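Local structure of flagellar protein (Xanthomonas campestris pv. campestris, 3C12) at residues 14-19 with 124-129. The protein is probably required for flagellar hook formation, perhaps as a scaffolding protein that caps the growing hook, the piece here being its C-terminal part with Ig-like and tudor-like domains. Sequence-based numbering, arbitrary orientation.
Sequences VLVPSA and TGLGTS
Ser18 OG is hydrogen-bonded to the carbonyl oxygen of Gln20, just beyond the end of its own segment, and the same hydroxyl meets Leu126 across the contact, lying 3.9 Å from Leu126 CD2. This is van der Waals contact, and no hydrogen bond joins 14-19 to 124-129. Leu126 sits in the turn before strand 127-130 and reaches across with both branches: CD2 goes to the serine, while CD1 approaches Val16 CG2 at 4.3 Å, a loose apolar touch. The other methyl of Val16, CG1, faces Ser129 in strand 127-130 and lies 4.0 Å from Ser129 OG. With OG anti to the backbone N (chi1 178°), Ser129 extends its hydroxyl towards this methyl. Leu123, on strand 118-123, packs against both Val16 and Ser129 and so joins the two sides. Backbone pairing attaches Val16 and Ser18 to strand 98-115, through Val105 and Thr103, whereas the turn at 124-126 leads from strand 118-123 into its antiparallel neighbour 127-130. Between the two segments the link is made by side chains, with 139 Å² buried in total, while strands 98-115 and 118-123 connect them through the antiparallel sheet, an arrangement consistent with the small, strongly bent β-barrel of a tudor-like domain.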
ATOM      1  N   VAL A  14      -6.406   1.987  14.055  1.00 57.58           N
ATOM      2  CA  VAL A  14      -6.899   1.633  12.740  1.00 55.96           C
ATOM      3  C   VAL A  14      -5.793   1.057  11.882  1.00 55.68           C
ATOM      4  O   VAL A  14      -4.605   1.219  12.171  1.00 53.46           O
ATOM      5  CB  VAL A  14      -7.492   2.861  12.006  1.00 56.09           C
ATOM      6  CG1 VAL A  14      -8.699   3.382  12.759  1.00 56.39           C
ATOM      7  CG2 VAL A  14      -6.435   3.949  11.867  1.00 54.36           C
ATOM      8  N   LEU A  15      -6.203   0.367  10.829  1.00 54.99           N
ATOM      9  CA  LEU A  15      -5.272  -0.220   9.895  1.00 53.29           C
ATOM     10  C   LEU A  15      -5.477   0.491   8.583  1.00 51.08           C
ATOM     11  O   LEU A  15      -6.556   0.450   8.005  1.00 51.01           O
ATOM     12  CB  LEU A  15      -5.534  -1.717   9.730  1.00 56.12           C
ATOM     13  CG  LEU A  15      -4.754  -2.645  10.665  1.00 58.97           C
ATOM     14  CD1 LEU A  15      -4.981  -2.244  12.107  1.00 60.17           C
ATOM     15  CD2 LEU A  15      -5.195  -4.072  10.433  1.00 59.78           C
ATOM     16  N   VAL A  16      -4.432   1.162   8.129  1.00 49.82           N
ATOM     17  CA  VAL A  16      -4.487   1.887   6.878  1.00 48.89           C
ATOM     18  C   VAL A  16      -3.306   1.502   6.003  1.00 48.41           C
ATOM     19  O   VAL A  16      -2.239   1.147   6.499  1.00 46.81           O
ATOM     20  CB  VAL A  16      -4.452   3.408   7.121  1.00 48.93           C
ATOM     21  CG1 VAL A  16      -5.696   3.841   7.863  1.00 49.02           C
ATOM     22  CG2 VAL A  16      -3.217   3.774   7.923  1.00 48.94           C
ATOM     23  N   PRO A  17      -3.499   1.540   4.683  1.00 48.42           N
ATOM     24  CA  PRO A  17      -2.441   1.202   3.730  1.00 47.74           C
ATOM     25  C   PRO A  17      -1.340   2.244   3.848  1.00 47.54           C
ATOM     26  O   PRO A  17      -1.586   3.429   3.643  1.00 47.31           O
ATOM     27  CB  PRO A  17      -3.154   1.279   2.385  1.00 47.91           C
ATOM     28  CG  PRO A  17      -4.557   0.934   2.727  1.00 49.77           C
ATOM     29  CD  PRO A  17      -4.785   1.710   3.991  1.00 47.80           C
ATOM     30  N   SER A  18      -0.130   1.812   4.184  1.00 46.23           N
ATOM     31  CA  SER A  18       0.979   2.744   4.327  1.00 45.13           C
ATOM     32  C   SER A  18       2.276   2.133   3.830  1.00 44.90           C
ATOM     33  O   SER A  18       2.549   0.967   4.081  1.00 45.13           O
ATOM     34  CB  SER A  18       1.124   3.159   5.795  1.00 44.53           C
ATOM     35  OG  SER A  18       2.110   4.156   5.956  1.00 44.46           O
ATOM     36  N   ALA A  19       3.065   2.922   3.112  1.00 45.23           N
ATOM     37  CA  ALA A  19       4.340   2.450   2.596  1.00 44.62           C
ATOM     38  C   ALA A  19       5.409   2.665   3.652  1.00 44.96           C
ATOM     39  O   ALA A  19       6.543   2.233   3.490  1.00 46.11           O
ATOM     40  CB  ALA A  19       4.705   3.197   1.329  1.00 43.36           C
ATOM     41  N   THR A 124      -1.415   9.174  14.878  1.00 50.25           N
ATOM     42  CA  THR A 124      -0.210   9.422  15.644  1.00 51.87           C
ATOM     43  C   THR A 124       1.009   8.803  14.980  1.00 52.08           C
ATOM     44  O   THR A 124       1.056   7.594  14.747  1.00 52.23           O
ATOM     45  CB  THR A 124      -0.342   8.861  17.056  1.00 53.37           C
ATOM     46  OG1 THR A 124      -1.592   9.288  17.617  1.00 55.64           O
ATOM     47  CG2 THR A 124       0.799   9.357  17.930  1.00 52.63           C
ATOM     48  N   GLY A 125       1.986   9.656  14.677  1.00 51.98           N
ATOM     49  CA  GLY A 125       3.205   9.218  14.034  1.00 52.22           C
ATOM     50  C   GLY A 125       3.161   9.284  12.515  1.00 52.90           C
ATOM     51  O   GLY A 125       4.036   9.887  11.882  1.00 52.24           O
ATOM     52  N   LEU A 126       2.138   8.664  11.927  1.00 53.92           N
ATOM     53  CA  LEU A 126       1.989   8.621  10.480  1.00 53.75           C
ATOM     54  C   LEU A 126       1.573   9.942   9.895  1.00 54.63           C
ATOM     55  O   LEU A 126       2.157  10.403   8.923  1.00 56.38           O
ATOM     56  CB  LEU A 126       0.968   7.564  10.079  1.00 52.34           C
ATOM     57  CG  LEU A 126       1.424   6.126  10.284  1.00 52.18           C
ATOM     58  CD1 LEU A 126       0.295   5.174   9.959  1.00 51.82           C
ATOM     59  CD2 LEU A 126       2.624   5.853   9.402  1.00 51.37           C
ATOM     60  N   GLY A 127       0.552  10.549  10.479  1.00 54.71           N
ATOM     61  CA  GLY A 127       0.083  11.813   9.962  1.00 54.13           C
ATOM     62  C   GLY A 127      -1.400  11.823   9.649  1.00 54.00           C
ATOM     63  O   GLY A 127      -2.238  11.418  10.460  1.00 54.59           O
ATOM     64  N   THR A 128      -1.734  12.276   8.455  1.00 53.40           N
ATOM     65  CA  THR A 128      -3.126  12.371   8.070  1.00 53.59           C
ATOM     66  C   THR A 128      -3.644  11.236   7.222  1.00 53.38           C
ATOM     67  O   THR A 128      -2.907  10.608   6.463  1.00 54.09           O
ATOM     68  CB  THR A 128      -3.395  13.699   7.333  1.00 54.00           C
ATOM     69  OG1 THR A 128      -4.175  14.550   8.185  1.00 54.84           O
ATOM     70  CG2 THR A 128      -4.117  13.460   5.984  1.00 53.80           C
ATOM     71  N   SER A 129      -4.937  10.987   7.356  1.00 52.88           N
ATOM     72  CA  SER A 129      -5.565   9.952   6.585  1.00 52.75           C
ATOM     73  C   SER A 129      -7.038  10.204   6.414  1.00 52.06           C
ATOM     74  O   SER A 129      -7.755  10.436   7.378  1.00 50.36           O
ATOM     75  CB  SER A 129      -5.377   8.589   7.242  1.00 53.37           C
ATOM     76  OG  SER A 129      -6.056   7.599   6.482  1.00 55.05           O
TER